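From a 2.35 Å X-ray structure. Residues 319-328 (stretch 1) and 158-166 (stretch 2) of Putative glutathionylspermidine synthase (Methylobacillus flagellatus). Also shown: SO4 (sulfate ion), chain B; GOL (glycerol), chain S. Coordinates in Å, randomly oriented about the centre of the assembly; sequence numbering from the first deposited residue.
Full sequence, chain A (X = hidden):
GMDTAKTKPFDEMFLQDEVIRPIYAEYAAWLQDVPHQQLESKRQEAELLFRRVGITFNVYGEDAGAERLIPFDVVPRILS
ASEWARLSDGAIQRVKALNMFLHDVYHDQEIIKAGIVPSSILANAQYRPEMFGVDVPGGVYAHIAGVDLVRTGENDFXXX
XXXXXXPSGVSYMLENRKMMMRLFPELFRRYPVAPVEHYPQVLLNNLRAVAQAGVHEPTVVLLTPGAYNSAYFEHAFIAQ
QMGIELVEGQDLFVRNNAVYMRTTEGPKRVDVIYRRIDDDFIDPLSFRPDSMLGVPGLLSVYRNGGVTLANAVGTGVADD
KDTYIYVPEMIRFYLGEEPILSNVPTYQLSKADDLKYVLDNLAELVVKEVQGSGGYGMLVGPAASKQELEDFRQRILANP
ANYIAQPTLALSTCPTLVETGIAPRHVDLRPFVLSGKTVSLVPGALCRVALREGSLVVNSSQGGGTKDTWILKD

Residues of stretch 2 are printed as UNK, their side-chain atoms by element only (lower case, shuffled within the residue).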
ATOM      1  N   ASP A 319       2.885   5.753  10.177  1.00 27.83           N
ATOM      2  CA  ASP A 319       1.844   4.826   9.751  1.00 28.67           C
ATOM      3  C   ASP A 319       1.416   3.843  10.841  1.00 33.83           C
ATOM      4  O   ASP A 319       0.603   2.960  10.578  1.00 33.74           O
ATOM      5  CB  ASP A 319       2.216   4.110   8.441  1.00 31.12           C
ATOM      6  CG  ASP A 319       3.379   3.149   8.561  1.00 38.35           C
ATOM      7  OD1 ASP A 319       4.027   3.132   9.629  1.00 40.31           O
ATOM      8  OD2 ASP A 319       3.668   2.448   7.571  1.00 40.73           O
ATOM      9  N   ASP A 320       1.920   4.030  12.079  1.00 32.85           N
ATOM     10  CA  ASP A 320       1.479   3.264  13.246  1.00 33.76           C
ATOM     11  C   ASP A 320      -0.021   3.531  13.519  1.00 37.50           C
ATOM     12  O   ASP A 320      -0.493   4.654  13.338  1.00 36.72           O
ATOM     13  CB  ASP A 320       2.298   3.640  14.490  1.00 36.17           C
ATOM     14  CG  ASP A 320       1.951   2.790  15.697  1.00 49.95           C
ATOM     15  OD1 ASP A 320       2.464   1.654  15.790  1.00 53.48           O
ATOM     16  OD2 ASP A 320       1.099   3.226  16.503  1.00 54.31           O
ATOM     17  N   LYS A 321      -0.748   2.501  13.962  1.00 36.21           N
ATOM     18  CA  LYS A 321      -2.186   2.572  14.244  1.00 36.24           C
ATOM     19  C   LYS A 321      -2.573   3.738  15.182  1.00 40.04           C
ATOM     20  O   LYS A 321      -3.632   4.340  14.989  1.00 39.89           O
ATOM     21  CB  LYS A 321      -2.720   1.203  14.746  1.00 38.68           C
ATOM     22  CG  LYS A 321      -2.923   1.082  16.269  1.00 56.48           C
ATOM     23  CD  LYS A 321      -1.711   0.504  16.991  1.00 60.78           C
ATOM     24  CE  LYS A 321      -2.106  -0.286  18.226  1.00 56.85           C
ATOM     25  NZ  LYS A 321      -2.679   0.572  19.299  1.00 51.31           N
ATOM     26  N   ASP A 322      -1.677   4.112  16.129  1.00 35.75           N
ATOM     27  CA  ASP A 322      -1.940   5.220  17.051  1.00 35.88           C
ATOM     28  C   ASP A 322      -1.711   6.606  16.443  1.00 39.66           C
ATOM     29  O   ASP A 322      -2.194   7.602  16.996  1.00 40.53           O
ATOM     30  CB  ASP A 322      -1.148   5.061  18.352  1.00 38.13           C
ATOM     31  CG  ASP A 322      -1.620   3.909  19.226  1.00 48.98           C
ATOM     32  OD1 ASP A 322      -2.848   3.619  19.228  1.00 48.81           O
ATOM     33  OD2 ASP A 322      -0.778   3.319  19.926  1.00 55.15           O
ATOM     34  N   THR A 323      -0.968   6.688  15.328  1.00 34.08           N
ATOM     35  CA  THR A 323      -0.703   7.988  14.688  1.00 32.33           C
ATOM     36  C   THR A 323      -1.732   8.276  13.603  1.00 33.10           C
ATOM     37  O   THR A 323      -2.034   9.433  13.340  1.00 32.89           O
ATOM     38  CB  THR A 323       0.733   8.048  14.166  1.00 34.33           C
ATOM     39  OG1 THR A 323       1.615   7.651  15.208  1.00 38.02           O
ATOM     40  CG2 THR A 323       1.123   9.427  13.696  1.00 29.60           C
ATOM     41  N   TYR A 324      -2.276   7.210  12.990  1.00 28.83           N
ATOM     42  CA  TYR A 324      -3.261   7.260  11.909  1.00 28.48           C
ATOM     43  C   TYR A 324      -4.375   8.283  12.165  1.00 34.73           C
ATOM     44  O   TYR A 324      -4.795   8.991  11.242  1.00 34.67           O
ATOM     45  CB  TYR A 324      -3.859   5.844  11.679  1.00 28.33           C
ATOM     46  CG  TYR A 324      -5.074   5.826  10.774  1.00 29.03           C
ATOM     47  CD1 TYR A 324      -4.938   5.864   9.385  1.00 30.44           C
ATOM     48  CD2 TYR A 324      -6.361   5.768  11.303  1.00 29.27           C
ATOM     49  CE1 TYR A 324      -6.055   5.838   8.548  1.00 30.90           C
ATOM     50  CE2 TYR A 324      -7.487   5.763  10.476  1.00 29.43           C
ATOM     51  CZ  TYR A 324      -7.330   5.784   9.101  1.00 36.79           C
ATOM     52  OH  TYR A 324      -8.440   5.793   8.295  1.00 33.57           O
ATOM     53  N   ILE A 325      -4.837   8.374  13.415  1.00 30.94           N
ATOM     54  CA  ILE A 325      -5.952   9.245  13.768  1.00 30.32           C
ATOM     55  C   ILE A 325      -5.630  10.746  13.676  1.00 33.14           C
ATOM     56  O   ILE A 325      -6.549  11.562  13.599  1.00 32.94           O
ATOM     57  CB  ILE A 325      -6.574   8.822  15.125  1.00 33.56           C
ATOM     58  CG1 ILE A 325      -5.577   9.029  16.291  1.00 34.91           C
ATOM     59  CG2 ILE A 325      -7.083   7.338  15.058  1.00 33.19           C
ATOM     60  CD1 ILE A 325      -6.210   8.961  17.698  1.00 45.70           C
ATOM     61  N   TYR A 326      -4.330  11.110  13.646  1.00 28.29           N
ATOM     62  CA  TYR A 326      -3.902  12.518  13.578  1.00 27.80           C
ATOM     63  C   TYR A 326      -3.638  13.020  12.165  1.00 29.23           C
ATOM     64  O   TYR A 326      -3.368  14.205  11.983  1.00 29.66           O
ATOM     65  CB  TYR A 326      -2.667  12.748  14.470  1.00 30.44           C
ATOM     66  CG  TYR A 326      -2.903  12.345  15.909  1.00 32.89           C
ATOM     67  CD1 TYR A 326      -3.779  13.062  16.720  1.00 34.96           C
ATOM     68  CD2 TYR A 326      -2.283  11.221  16.450  1.00 34.09           C
ATOM     69  CE1 TYR A 326      -4.036  12.667  18.035  1.00 36.64           C
ATOM     70  CE2 TYR A 326      -2.521  10.826  17.765  1.00 35.28           C
ATOM     71  CZ  TYR A 326      -3.416  11.537  18.545  1.00 44.36           C
ATOM     72  OH  TYR A 326      -3.652  11.147  19.835  1.00 51.45           O
ATOM     73  N   VAL A 327      -3.708  12.131  11.163  1.00 26.36           N
ATOM     74  CA  VAL A 327      -3.402  12.490   9.774  1.00 25.92           C
ATOM     75  C   VAL A 327      -4.239  13.672   9.242  1.00 30.15           C
ATOM     76  O   VAL A 327      -3.639  14.643   8.785  1.00 30.19           O
ATOM     77  CB  VAL A 327      -3.322  11.266   8.810  1.00 28.37           C
ATOM     78  CG1 VAL A 327      -2.967  11.714   7.393  1.00 28.28           C
ATOM     79  CG2 VAL A 327      -2.297  10.264   9.314  1.00 27.22           C
ATOM     80  N   PRO A 328      -5.594  13.712   9.444  1.00 27.40           N
ATOM     81  CA  PRO A 328      -6.357  14.897   9.005  1.00 26.89           C
ATOM     82  C   PRO A 328      -5.853  16.205   9.633  1.00 33.18           C
ATOM     83  O   PRO A 328      -5.803  17.229   8.948  1.00 33.98           O
ATOM     84  CB  PRO A 328      -7.797  14.572   9.429  1.00 27.50           C
ATOM     85  CG  PRO A 328      -7.850  13.111   9.503  1.00 31.94           C
ATOM     86  CD  PRO A 328      -6.498  12.667   9.976  1.00 28.52           C
ATOM     87  N   UNK A 158     -12.509   6.537   1.242  1.00 46.92           N
ATOM     88  CA  UNK A 158     -11.912   6.546   2.581  1.00 44.69           C
ATOM     89  C   UNK A 158     -10.530   5.920   2.594  1.00 42.19           C
ATOM     90  O   UNK A 158     -10.346   4.836   2.037  1.00 39.45           O
ATOM     91  c   UNK A 158     -14.123   6.459   3.851  1.00 50.42           C
ATOM     92  c   UNK A 158     -15.258   6.118   3.126  1.00 52.79           C
ATOM     93  c   UNK A 158     -14.262   7.377   4.889  1.00 52.49           C
ATOM     94  c   UNK A 158     -15.493   7.966   5.172  1.00 54.58           C
ATOM     95  c   UNK A 158     -12.801   5.793   3.578  1.00 46.43           C
ATOM     96  c   UNK A 158     -16.608   7.628   4.421  1.00 66.29           C
ATOM     97  c   UNK A 158     -16.487   6.722   3.380  1.00 54.99           C
ATOM     98  o   UNK A 158     -17.827   8.211   4.673  1.00 72.00           O
ATOM     99  N   UNK A 159      -9.573   6.545   3.311  1.00 36.56           N
ATOM    100  CA  UNK A 159      -8.245   5.938   3.499  1.00 34.71           C
ATOM    101  C   UNK A 159      -8.336   4.984   4.687  1.00 40.09           C
ATOM    102  O   UNK A 159      -8.597   5.427   5.799  1.00 39.62           O
ATOM    103  c   UNK A 159      -7.117   6.985   3.713  1.00 36.10           C
ATOM    104  c   UNK A 159      -7.014   7.943   2.533  1.00 35.20           C
ATOM    105  c   UNK A 159      -5.779   6.297   3.981  1.00 34.44           C
ATOM    106  N   UNK A 160      -8.156   3.687   4.456  1.00 38.81           N
ATOM    107  CA  UNK A 160      -8.200   2.702   5.545  1.00 39.64           C
ATOM    108  C   UNK A 160      -6.903   2.686   6.349  1.00 42.72           C
ATOM    109  O   UNK A 160      -6.932   2.424   7.551  1.00 42.75           O
ATOM    110  c   UNK A 160      -9.873   0.844   4.733  1.00 45.35           C
ATOM    111  c   UNK A 160     -10.782   1.242   5.860  1.00 49.19           C
ATOM    112  c   UNK A 160      -9.931  -0.646   4.578  1.00 46.39           C
ATOM    113  c   UNK A 160      -8.439   1.285   4.985  1.00 40.12           C
ATOM    114  N   UNK A 161      -5.761   2.872   5.667  1.00 38.61           N
ATOM    115  CA  UNK A 161      -4.441   2.709   6.271  1.00 38.34           C
ATOM    116  C   UNK A 161      -3.370   3.330   5.391  1.00 37.76           C
ATOM    117  O   UNK A 161      -3.519   3.356   4.170  1.00 36.94           O
ATOM    118  o   UNK A 161      -2.193  -1.035   8.580  1.00 89.77           O
ATOM    119  c   UNK A 161      -2.827  -0.657   7.567  1.00 89.17           C
ATOM    120  c   UNK A 161      -3.013   0.834   7.356  1.00 57.85           C
ATOM    121  o   UNK A 161      -3.316  -1.448   6.726  1.00 82.63           O
ATOM    122  c   UNK A 161      -4.153   1.191   6.421  1.00 40.58           C
ATOM    123  N   UNK A 162      -2.250   3.758   6.005  1.00 32.17           N
ATOM    124  CA  UNK A 162      -1.079   4.267   5.286  1.00 31.00           C
ATOM    125  C   UNK A 162       0.041   3.202   5.361  1.00 35.31           C
ATOM    126  O   UNK A 162       0.114   2.477   6.348  1.00 34.97           O
ATOM    127  o   UNK A 162      -2.118   7.148   6.953  1.00 40.23           O
ATOM    128  c   UNK A 162      -0.613   5.609   5.898  1.00 31.88           C
ATOM    129  c   UNK A 162      -1.675   6.708   5.862  1.00 40.64           C
ATOM    130  o   UNK A 162      -2.038   7.150   4.747  1.00 41.44           O
ATOM    131  N   UNK A 163       0.865   3.065   4.300  1.00 33.00           N
ATOM    132  CA  UNK A 163       1.975   2.079   4.269  1.00 32.75           C
ATOM    133  C   UNK A 163       3.258   2.780   3.876  1.00 34.71           C
ATOM    134  O   UNK A 163       3.467   3.054   2.695  1.00 34.08           O
ATOM    135  o   UNK A 163       0.300  -0.656   4.448  1.00 56.90           O
ATOM    136  n   UNK A 163      -0.671   0.607   2.867  1.00 52.94           N
ATOM    137  c   UNK A 163       0.379   0.222   3.582  1.00 60.46           C
ATOM    138  c   UNK A 163       1.671   0.929   3.297  1.00 35.81           C
ATOM    139  N   UNK A 164       4.110   3.098   4.872  1.00 30.45           N
ATOM    140  CA  UNK A 164       5.295   3.930   4.676  1.00 30.32           C
ATOM    141  C   UNK A 164       6.620   3.241   5.015  1.00 35.38           C
ATOM    142  O   UNK A 164       7.664   3.905   5.018  1.00 34.31           O
ATOM    143  c   UNK A 164       5.160   5.230   5.530  1.00 29.91           C
ATOM    144  c   UNK A 164       3.521   6.605   4.214  1.00 31.02           C
ATOM    145  c   UNK A 164       3.763   6.991   6.626  1.00 32.79           C
ATOM    146  c   UNK A 164       3.802   5.950   5.536  1.00 32.58           C
ATOM    147  N   UNK A 165       6.585   1.957   5.373  1.00 33.39           N
ATOM    148  CA  UNK A 165       7.792   1.236   5.793  1.00 33.71           C
ATOM    149  C   UNK A 165       8.530   0.620   4.588  1.00 39.35           C
ATOM    150  O   UNK A 165       9.552   1.173   4.151  1.00 40.18           O
ATOM    151  c   UNK A 165       7.028   0.877   8.198  1.00 36.35           C
ATOM    152  n   UNK A 165       5.458   0.727  10.061  1.00 38.26           N
ATOM    153  c   UNK A 165       5.103   0.317  11.273  1.00 48.35           C
ATOM    154  c   UNK A 165       7.454   0.196   6.889  1.00 32.21           C
ATOM    155  c   UNK A 165       6.295  -0.038   9.143  1.00 33.56           C
ATOM    156  n   UNK A 165       4.343   1.083  12.041  1.00 35.77           N
ATOM    157  n   UNK A 165       5.519  -0.855  11.733  1.00 36.48           N
ATOM    158  N   UNK A 166       8.002  -0.490   4.033  1.00 34.71           N
ATOM    159  CA  UNK A 166       8.518  -1.121   2.792  1.00 34.97           C
ATOM    160  C   UNK A 166       7.277  -1.486   1.915  1.00 38.81           C
ATOM    161  O   UNK A 166       6.995  -2.685   1.729  1.00 38.44           O
ATOM    162  c   UNK A 166       9.390  -2.392   3.122  1.00 36.12           C
ATOM    163  c   UNK A 166      10.687  -2.055   3.880  1.00 28.32           C
ATOM    164  o   UNK A 166       8.597  -3.318   3.876  1.00 39.39           O
TER
HETATM  165  S   SO4 B 474       4.499  -1.364   4.761  0.70 48.62           S
HETATM  166  O1  SO4 B 474       3.545  -1.591   3.693  0.70 53.58           O
HETATM  167  O2  SO4 B 474       4.693   0.058   4.955  0.70 51.94           O
HETATM  168  O3  SO4 B 474       3.993  -1.975   5.972  0.70 55.94           O
HETATM  169  O4  SO4 B 474       5.749  -1.990   4.436  0.70 53.42           O
HETATM  170  C1  GOL S 491       2.605  -0.818   8.416  1.00 70.47           C
HETATM  171  O1  GOL S 491       3.030  -0.142   7.240  1.00 67.75           O
HETATM  172  C2  GOL S 491       1.451  -0.024   9.043  1.00 70.69           C
HETATM  173  O2  GOL S 491       0.300   0.027   8.152  1.00 71.24           O
HETATM  174  C3  GOL S 491       1.081  -0.639  10.390  1.00 71.07           C
HETATM  175  O3  GOL S 491       0.052   0.177  10.976  1.00 72.36           O
HETATM  176  O   HOH W   1      -1.765   4.099   8.996  1.00 34.16           O
HETATM  177  O   HOH W   2       3.316  -0.501  14.298  1.00 52.01           O

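Position 158 carries one carbon leading to a six-carbon ring with a single oxygen at its far end. It stays clear of stretch 1, and the phenol identifies Tyr158, whose partly exposed site leaves room for a large ring. At position 159 one carbon bears two others, a fork at CB, which points toward stretch 1. This is Val159, a compact branched residue suited to a buried strand position; Val159 O lies near the plane of the Tyr324 ring, at its edge, and accepts a 2.5 Å hydrogen bond from Tyr324 OH.

Position 160 has four carbons forked at the second, the pattern of leucine. Leu160 turns its CB away from stretch 1, so the closest contact is through its backbone, which any side chain would supply: Leu160 O lies 3.7 Å from Tyr324 CE1. Position 161 shows three carbons, the third carrying two oxygens, hence Glu161. Its CB also points away, and the extended chain leaves an exposed carboxylate, as suits its charge, with Glu161 OE2 2.7 Å from glycerol O2.

Two carbons, the second carrying two oxygens, mark position 162 as Asp162. Its CB points toward stretch 1, and the buried carboxylate is satisfied by hydrogen bonds elsewhere in the structure. OD2 of Asp162 approaches Tyr324 CD1 and Val327 CG2, both at 3.9 Å. Position 163 also has two carbons, but the second bears one oxygen and one nitrogen: the amide of Asn163, whose ND2 finds a hydrogen bond elsewhere. Its CB points away, and Asn163 CA lies 3.7 Å from Asp319 OD2.

Position 164 has four carbons forked at the second, and its CB points toward stretch 1, giving Leu164. Its buried side chain packs apolar surface on the aspartate, with Leu164 CD1 3.7 Å from Asp319 CB. Position 165 has three carbons, a nitrogen, then a carbon with two more nitrogens. This is Arg165, long enough to reach Asp319 from a sideways CB; its guanidinium presents its edge to Asp319 OD1. Position 166 has one carbon bearing an oxygen and a carbon, so it is Thr166; out of reach of stretch 1, it binds sulfate O4 through Thr166 N at 2.7 Å and its hydroxyl OG1 at 3.2 Å.

The contact centres on Asp319. Its OD2 accepts a nearly straight hydrogen bond from Leu164 N at 2.8 Å, while OD1 forms a salt bridge with Arg165 NE, also at 2.8 Å. Water 1 links Asp162 N to Asp319 O, and water 2 joins Arg165 NH2 to Asp320 OD1. Tyr324 adds a separate anchor at Val159.

Stretch 2, residues 158-166: YVLEDNLRT
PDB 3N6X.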